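Local coordinates for Alpha/beta hydrolase fold protein (Sphaerobacter thermophilus, PDB 3R0V) that probably acts as a hydrolase of the alpha/beta hydrolase fold and can hold D-malate in a pocket, at residues L210-G215 with A253-E258; A88-G93 with I111-V116; P129-Y134 with V151-T156. All blocks are in the same frame, centred on the assembly; numbering follows the deposited sequence.

Contact 1 (L210-G215 with A253-E258); sequences LVMDGG and APVLVE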
# COMPACT_ATOMS: atom_id res chain seq x y z
N LEU A 210 -7.03 5.59 -11.00
CA LEU A 210 -7.94 6.21 -10.04
C LEU A 210 -7.19 6.49 -8.76
O LEU A 210 -6.57 5.59 -8.20
CB LEU A 210 -9.10 5.26 -9.78
CG LEU A 210 -10.01 5.59 -8.59
CD1 LEU A 210 -10.67 6.91 -8.85
CD2 LEU A 210 -11.04 4.50 -8.40
N VAL A 211 -7.20 7.74 -8.31
CA VAL A 211 -6.52 8.13 -7.09
C VAL A 211 -7.58 8.53 -6.08
O VAL A 211 -8.42 9.38 -6.37
CB VAL A 211 -5.61 9.34 -7.33
CG1 VAL A 211 -4.85 9.67 -6.05
CG2 VAL A 211 -4.63 9.07 -8.46
N MSE A 212 -7.58 7.89 -4.92
CA MSE A 212 -8.62 8.12 -3.93
C MSE A 212 -8.05 8.62 -2.63
O MSE A 212 -6.95 8.24 -2.23
CB MSE A 212 -9.37 6.83 -3.62
CG MSE A 212 -10.42 6.43 -4.65
SE MSE A 212 -10.94 4.56 -4.41
CE MSE A 212 -9.29 3.90 -4.97
N ASP A 213 -8.81 9.49 -1.97
CA ASP A 213 -8.56 9.79 -0.57
C ASP A 213 -9.88 9.70 0.19
O ASP A 213 -10.92 9.41 -0.41
CB ASP A 213 -7.84 11.13 -0.36
CG ASP A 213 -8.60 12.33 -0.91
OD1 ASP A 213 -9.77 12.18 -1.33
OD2 ASP A 213 -8.02 13.44 -0.92
N GLY A 214 -9.81 9.88 1.50
CA GLY A 214 -10.96 9.67 2.35
C GLY A 214 -11.40 10.97 3.01
O GLY A 214 -10.70 11.98 2.97
N GLY A 215 -12.58 10.93 3.61
CA GLY A 215 -13.15 12.11 4.23
C GLY A 215 -12.39 12.65 5.44
O GLY A 215 -12.63 13.79 5.84
N ALA A 253 -15.56 -0.29 -2.24
CA ALA A 253 -15.90 -1.29 -3.25
C ALA A 253 -16.72 -0.76 -4.43
O ALA A 253 -16.40 -1.06 -5.57
CB ALA A 253 -16.59 -2.49 -2.61
N PRO A 254 -17.80 0.00 -4.17
CA PRO A 254 -18.62 0.48 -5.30
C PRO A 254 -17.83 1.35 -6.26
O PRO A 254 -18.05 1.29 -7.47
CB PRO A 254 -19.73 1.29 -4.61
CG PRO A 254 -19.78 0.75 -3.21
CD PRO A 254 -18.36 0.41 -2.87
N VAL A 255 -16.91 2.15 -5.72
CA VAL A 255 -16.06 3.01 -6.55
C VAL A 255 -15.10 2.17 -7.40
O VAL A 255 -14.90 2.44 -8.59
CB VAL A 255 -15.27 4.00 -5.69
CG1 VAL A 255 -14.34 4.84 -6.54
CG2 VAL A 255 -16.23 4.91 -4.90
N LEU A 256 -14.52 1.14 -6.79
CA LEU A 256 -13.66 0.23 -7.53
C LEU A 256 -14.42 -0.55 -8.59
O LEU A 256 -13.92 -0.74 -9.69
CB LEU A 256 -12.97 -0.75 -6.59
CG LEU A 256 -11.90 -0.17 -5.67
CD1 LEU A 256 -11.29 -1.31 -4.87
CD2 LEU A 256 -10.82 0.55 -6.47
N VAL A 257 -15.62 -1.02 -8.25
CA VAL A 257 -16.40 -1.77 -9.22
C VAL A 257 -16.69 -0.90 -10.44
O VAL A 257 -16.52 -1.35 -11.57
CB VAL A 257 -17.72 -2.28 -8.63
CG1 VAL A 257 -18.64 -2.81 -9.73
CG2 VAL A 257 -17.45 -3.36 -7.58
N GLU A 258 -17.10 0.34 -10.21
CA GLU A 258 -17.39 1.26 -11.31
C GLU A 258 -16.15 1.52 -12.16
O GLU A 258 -16.20 1.49 -13.39
CB GLU A 258 -17.94 2.58 -10.76
CG GLU A 258 -18.60 3.48 -11.79
CD GLU A 258 -17.62 4.22 -12.69
OE1 GLU A 258 -16.52 4.58 -12.21
OE2 GLU A 258 -17.95 4.45 -13.87
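V255 meets L210 and M212 with one methyl, CG1. This CG1 lies 3.8 Å from L210 CD2 and 4.0 Å from M212 SE. L210 crosses V255 at about a right angle and touches it through a single branch. M212 is a selenomethionine, and its side chain runs alongside that of V255, pointing the other way. The chain of M212 bends at its last torsion (chi3 -69°), which carries CE on to L256. There CE stands 4.0 Å from L256 CD2, and the two side chains cross at about a right angle. L210 CD2 also approaches L256 CD2, more loosely, at 4.4 Å. All of these contacts are apolar.

The segments are strand 209-213 of the central sheet and helix 249-260, the last helix of the chain. This is the layered packing of the alpha/beta hydrolase fold, with a helix laid against one face of a mostly parallel sheet. The helix segment runs nearly antiparallel to the strand, at 170°, with the axes 10.8 Å apart. Only side chains bridge that distance. L210 and M212 alternate with V211 and D213 along the strand, so they share the face turned to the helix. V211 and D213 reach helix 219-231 on the other face.

Further out, L240 touches both M212 and V255. L46 of helix 40-46 touches L256. Backbone bonds to strand 111-117 and strand 235-239 hold the strand in place. At its end, D213 bonds through OD2 to the hydroxyl of Y237 and through OD1 to that of T239.

Contact 2 (A88-G93 with I111-V116); sequences AAFVFG and ITRLAV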
# COMPACT_ATOMS: atom_id res chain seq x y z
N ALA A 88 -2.02 -10.81 -16.17
CA ALA A 88 -2.30 -9.38 -16.15
C ALA A 88 -3.43 -9.16 -15.16
O ALA A 88 -4.24 -10.07 -14.93
CB ALA A 88 -2.72 -8.90 -17.53
N ALA A 89 -3.52 -7.98 -14.58
CA ALA A 89 -4.59 -7.73 -13.63
C ALA A 89 -4.83 -6.27 -13.43
O ALA A 89 -3.96 -5.44 -13.69
CB ALA A 89 -4.27 -8.38 -12.29
N PHE A 90 -6.02 -5.96 -12.91
CA PHE A 90 -6.29 -4.67 -12.29
C PHE A 90 -5.58 -4.69 -10.93
O PHE A 90 -5.46 -5.75 -10.31
CB PHE A 90 -7.79 -4.51 -12.04
CG PHE A 90 -8.65 -4.62 -13.27
CD1 PHE A 90 -8.19 -4.24 -14.51
CD2 PHE A 90 -9.95 -5.11 -13.16
CE1 PHE A 90 -9.01 -4.32 -15.64
CE2 PHE A 90 -10.76 -5.22 -14.28
CZ PHE A 90 -10.29 -4.83 -15.52
N VAL A 91 -5.12 -3.54 -10.46
CA VAL A 91 -4.44 -3.49 -9.16
C VAL A 91 -5.05 -2.39 -8.31
O VAL A 91 -5.29 -1.30 -8.81
CB VAL A 91 -2.92 -3.25 -9.32
CG1 VAL A 91 -2.27 -2.91 -7.98
CG2 VAL A 91 -2.26 -4.46 -9.94
N PHE A 92 -5.31 -2.70 -7.04
CA PHE A 92 -5.67 -1.69 -6.05
C PHE A 92 -4.59 -1.67 -4.98
O PHE A 92 -4.37 -2.67 -4.30
CB PHE A 92 -7.03 -2.00 -5.40
CG PHE A 92 -7.36 -1.10 -4.22
CD1 PHE A 92 -7.37 0.28 -4.36
CD2 PHE A 92 -7.63 -1.64 -2.97
CE1 PHE A 92 -7.67 1.11 -3.28
CE2 PHE A 92 -7.94 -0.82 -1.89
CZ PHE A 92 -7.96 0.55 -2.05
N GLY A 93 -3.92 -0.52 -4.83
CA GLY A 93 -2.86 -0.39 -3.85
C GLY A 93 -3.25 0.56 -2.73
O GLY A 93 -3.80 1.64 -2.97
N ILE A 111 -0.11 -4.35 -15.53
CA ILE A 111 -1.23 -3.80 -14.77
C ILE A 111 -2.13 -3.07 -15.77
O ILE A 111 -1.68 -2.13 -16.44
CB ILE A 111 -0.71 -2.82 -13.69
CG1 ILE A 111 0.22 -3.56 -12.72
CG2 ILE A 111 -1.86 -2.19 -12.93
CD1 ILE A 111 0.92 -2.69 -11.69
N THR A 112 -3.38 -3.50 -15.87
CA THR A 112 -4.24 -2.98 -16.93
C THR A 112 -5.06 -1.76 -16.50
O THR A 112 -5.35 -0.90 -17.32
CB THR A 112 -5.14 -4.07 -17.49
OG1 THR A 112 -5.86 -4.69 -16.42
CG2 THR A 112 -4.31 -5.13 -18.21
N ARG A 113 -5.43 -1.70 -15.22
CA ARG A 113 -6.08 -0.54 -14.61
C ARG A 113 -5.53 -0.43 -13.20
O ARG A 113 -5.29 -1.44 -12.55
CB ARG A 113 -7.60 -0.73 -14.54
CG ARG A 113 -8.27 -0.90 -15.90
CD ARG A 113 -9.79 -0.98 -15.76
NE ARG A 113 -10.44 -0.99 -17.07
CZ ARG A 113 -11.04 0.07 -17.61
NH1 ARG A 113 -11.09 1.21 -16.94
NH2 ARG A 113 -11.60 -0.02 -18.81
N LEU A 114 -5.33 0.80 -12.71
CA LEU A 114 -4.71 0.98 -11.40
C LEU A 114 -5.52 1.91 -10.52
O LEU A 114 -5.83 3.02 -10.95
CB LEU A 114 -3.30 1.56 -11.58
CG LEU A 114 -2.54 1.92 -10.30
CD1 LEU A 114 -2.32 0.70 -9.41
CD2 LEU A 114 -1.21 2.59 -10.65
N ALA A 115 -5.85 1.48 -9.30
CA ALA A 115 -6.49 2.33 -8.32
C ALA A 115 -5.58 2.39 -7.10
O ALA A 115 -5.02 1.38 -6.68
CB ALA A 115 -7.85 1.78 -7.94
N VAL A 116 -5.43 3.60 -6.56
CA VAL A 116 -4.59 3.79 -5.38
C VAL A 116 -5.30 4.63 -4.33
O VAL A 116 -5.98 5.61 -4.66
CB VAL A 116 -3.24 4.45 -5.76
CG1 VAL A 116 -2.39 3.50 -6.60
CG2 VAL A 116 -3.46 5.79 -6.48
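A89 O accepts a bond from T112 N, the first of four backbone hydrogen bonds between two parallel strands. The strands belong to a beta-alpha-beta unit made of strand 89-94, helix 96-106 and strand 111-117. G93 begins a GxSxG sequence, consistent with the nucleophile elbow of alpha/beta hydrolases.

The other bonds are V91 N to R113 O, A115 N to V91 O (2.9 Å) and G93 N to A115 O (2.9 Å). The A115 N bond is nearly straight, at 173° about the hydrogen. T112 N instead stands above the carbonyl plane of A89. A beta bulge shifts the register by one residue between A89 and V91.

Apolar contacts form on both faces. V91 CG2 lies 3.8 Å from I111 CG2, and V91 CG1 meets L114 CD1. On the other face F92 CD1 lies 3.9 Å from A115 CB.

F90 and R113 lie side by side and point the same way. In one of its two conformers, the R113 chain is extended from CG to NE and runs its methylene groups beside the F90 ring. F260 stacks on F90. An alanine in place of F90 would probably leave F260 without its stacking partner and open a gap beside the R113 methylenes.

The bonded carbonyls also take CA-H...O contacts; A115 O receives F92 CA beside G93 N. One more such contact sets V116 CA 3.3 Å from G93 O.

Contact 3 (P129-Y134 with V151-T156); sequences PVPPDY and VTYFMT. With MLT (D-malate), chain F.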
# COMPACT_ATOMS: atom_id res chain seq x y z
N PRO A 129 7.45 17.71 8.90
CA PRO A 129 8.72 17.15 8.43
C PRO A 129 9.02 15.81 9.09
O PRO A 129 8.75 15.63 10.28
CB PRO A 129 9.75 18.20 8.85
CG PRO A 129 9.06 19.06 9.85
CD PRO A 129 7.61 19.03 9.53
N VAL A 130 9.54 14.86 8.32
CA VAL A 130 10.00 13.59 8.86
C VAL A 130 11.36 13.86 9.48
O VAL A 130 12.18 14.55 8.89
CB VAL A 130 10.14 12.56 7.73
CG1 VAL A 130 10.76 11.27 8.25
CG2 VAL A 130 8.78 12.28 7.07
N PRO A 131 11.60 13.35 10.70
CA PRO A 131 12.89 13.64 11.33
C PRO A 131 14.04 13.18 10.43
O PRO A 131 13.97 12.12 9.84
CB PRO A 131 12.87 12.79 12.60
CG PRO A 131 11.42 12.62 12.91
CD PRO A 131 10.74 12.52 11.57
N PRO A 132 15.12 13.99 10.34
CA PRO A 132 16.26 13.57 9.51
C PRO A 132 16.89 12.26 9.97
O PRO A 132 17.54 11.59 9.17
CB PRO A 132 17.24 14.73 9.69
CG PRO A 132 16.37 15.91 9.95
CD PRO A 132 15.26 15.37 10.82
N ASP A 133 16.70 11.89 11.24
CA ASP A 133 17.26 10.65 11.76
C ASP A 133 16.26 9.49 11.75
O ASP A 133 16.46 8.47 12.42
CB ASP A 133 17.84 10.85 13.17
CG ASP A 133 16.77 11.15 14.22
OD1 ASP A 133 15.71 11.71 13.87
OD2 ASP A 133 16.99 10.83 15.40
N TYR A 134 15.19 9.64 10.97
CA TYR A 134 14.13 8.63 10.96
C TYR A 134 14.64 7.20 10.75
O TYR A 134 14.33 6.30 11.52
CB TYR A 134 13.08 8.97 9.90
CG TYR A 134 11.97 7.94 9.84
CD1 TYR A 134 10.88 8.03 10.70
CD2 TYR A 134 12.03 6.87 8.95
CE1 TYR A 134 9.87 7.08 10.66
CE2 TYR A 134 11.01 5.91 8.91
CZ TYR A 134 9.94 6.03 9.77
OH TYR A 134 8.93 5.09 9.74
N VAL A 151 6.43 0.85 15.71
CA VAL A 151 5.15 1.17 15.09
C VAL A 151 4.69 2.57 15.48
O VAL A 151 4.27 3.35 14.63
CB VAL A 151 4.06 0.15 15.45
CG1 VAL A 151 2.72 0.56 14.84
CG2 VAL A 151 4.47 -1.25 14.97
N THR A 152 4.77 2.90 16.77
CA THR A 152 4.38 4.22 17.24
C THR A 152 5.19 5.32 16.56
O THR A 152 4.65 6.35 16.17
CB THR A 152 4.57 4.30 18.76
OG1 THR A 152 3.72 3.33 19.37
CG2 THR A 152 4.20 5.69 19.27
N TYR A 153 6.49 5.07 16.40
CA TYR A 153 7.39 6.02 15.78
C TYR A 153 7.04 6.20 14.30
O TYR A 153 6.94 7.32 13.81
CB TYR A 153 8.85 5.57 15.96
CG TYR A 153 9.87 6.55 15.43
CD1 TYR A 153 10.10 7.76 16.06
CD2 TYR A 153 10.63 6.23 14.31
CE1 TYR A 153 11.05 8.65 15.58
CE2 TYR A 153 11.59 7.10 13.83
CZ TYR A 153 11.79 8.31 14.46
OH TYR A 153 12.74 9.19 13.99
N PHE A 154 6.85 5.08 13.60
CA PHE A 154 6.40 5.16 12.21
C PHE A 154 5.12 5.99 12.08
O PHE A 154 5.02 6.90 11.25
CB PHE A 154 6.15 3.76 11.64
CG PHE A 154 5.27 3.75 10.42
CD1 PHE A 154 5.74 4.20 9.20
CD2 PHE A 154 3.96 3.32 10.51
CE1 PHE A 154 4.91 4.19 8.09
CE2 PHE A 154 3.13 3.32 9.40
CZ PHE A 154 3.61 3.76 8.20
N MSE A 155 4.13 5.71 12.92
CA MSE A 155 2.86 6.40 12.79
C MSE A 155 2.94 7.88 13.11
O MSE A 155 2.37 8.69 12.40
CB MSE A 155 1.80 5.73 13.63
CG MSE A 155 1.53 4.35 13.13
SE MSE A 155 -0.01 3.58 13.96
CE MSE A 155 -0.04 1.94 12.89
N THR A 156 3.65 8.23 14.18
CA THR A 156 3.73 9.62 14.60
C THR A 156 4.73 10.45 13.81
O THR A 156 4.45 11.60 13.46
CB THR A 156 4.08 9.74 16.09
OG1 THR A 156 5.32 9.04 16.35
CG2 THR A 156 2.97 9.15 16.96
C1 MLT F . 1.35 3.59 4.90
O1 MLT F . 1.30 2.49 4.27
O2 MLT F . 1.85 4.60 4.41
C2 MLT F . 0.75 3.63 6.28
O3 MLT F . -0.02 2.47 6.50
C3 MLT F . -0.10 4.89 6.46
C4 MLT F . -1.00 4.74 7.67
O4 MLT F . -1.12 3.65 8.26
O5 MLT F . -1.63 5.72 8.10
O HOH W 1 13.57 11.07 15.84
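Y134 and Y153 set their rings nearly parallel, with planes 14° apart, but offset with little overlap. The centroids are 5.2 Å apart. The closest atoms are Y134 CD1 and Y153 CE2, at 3.3 Å, and the two side chains run antiparallel. Near the plane of the Y134 ring, at its edge, lies F154 CA. The F154 ring receives two groups at its edge, both in its plane. One is Y134 OH, 3.4 Å from F154 CD1. The other is C2 of the bound D-malate, 3.4 Å from F154 CZ. H189 packs edge-to-face with Y134.

Y153 leaves its helix with CG anti to the backbone N (chi1 -176°). At the far end of the side chain, Y153 OH lies 3.8 Å from P131 CG. A water links that hydroxyl to D133. It donates to D133 OD1 over 3.0 Å and lies 2.8 Å from Y153 OH. The D133 carboxylate and the Y153 ring stand with their planes at 90°. P131 to Y134 form a type I beta turn, closed by Y134 N to P131 O. D133 holds the N-cap position of helix 134-143, but its side chain makes no capping bond.

The contact joins this turn to helix 147-158. Both follow strand 111-117 and come before strand 209-213, where alpha/beta hydrolases commonly carry a helical cap. F154 and M155 line the D-malate pocket, and A32 N and S96 N hydrogen-bond to the ligand.

Contacts 1 and 2 are buried and share the central sheet. Strand 209-213 lies beside strand 111-117, with M212 N and L210 O facing V116 O and V116 N at bonding distance. L256 and M212 of contact 1 pack on A115 and F92 of contact 2. Their chemistry differs: contact 2 is mainly backbone hydrogen bonding within the sheet, while contact 1 is apolar side chains between sheet and helix. Contact 3 is partly buried and touches neither. Its centre lies about 29 Å from that of contact 2, across the middle of the chain. It relies on aromatic rings and a bridging water, and it alone touches D-malate.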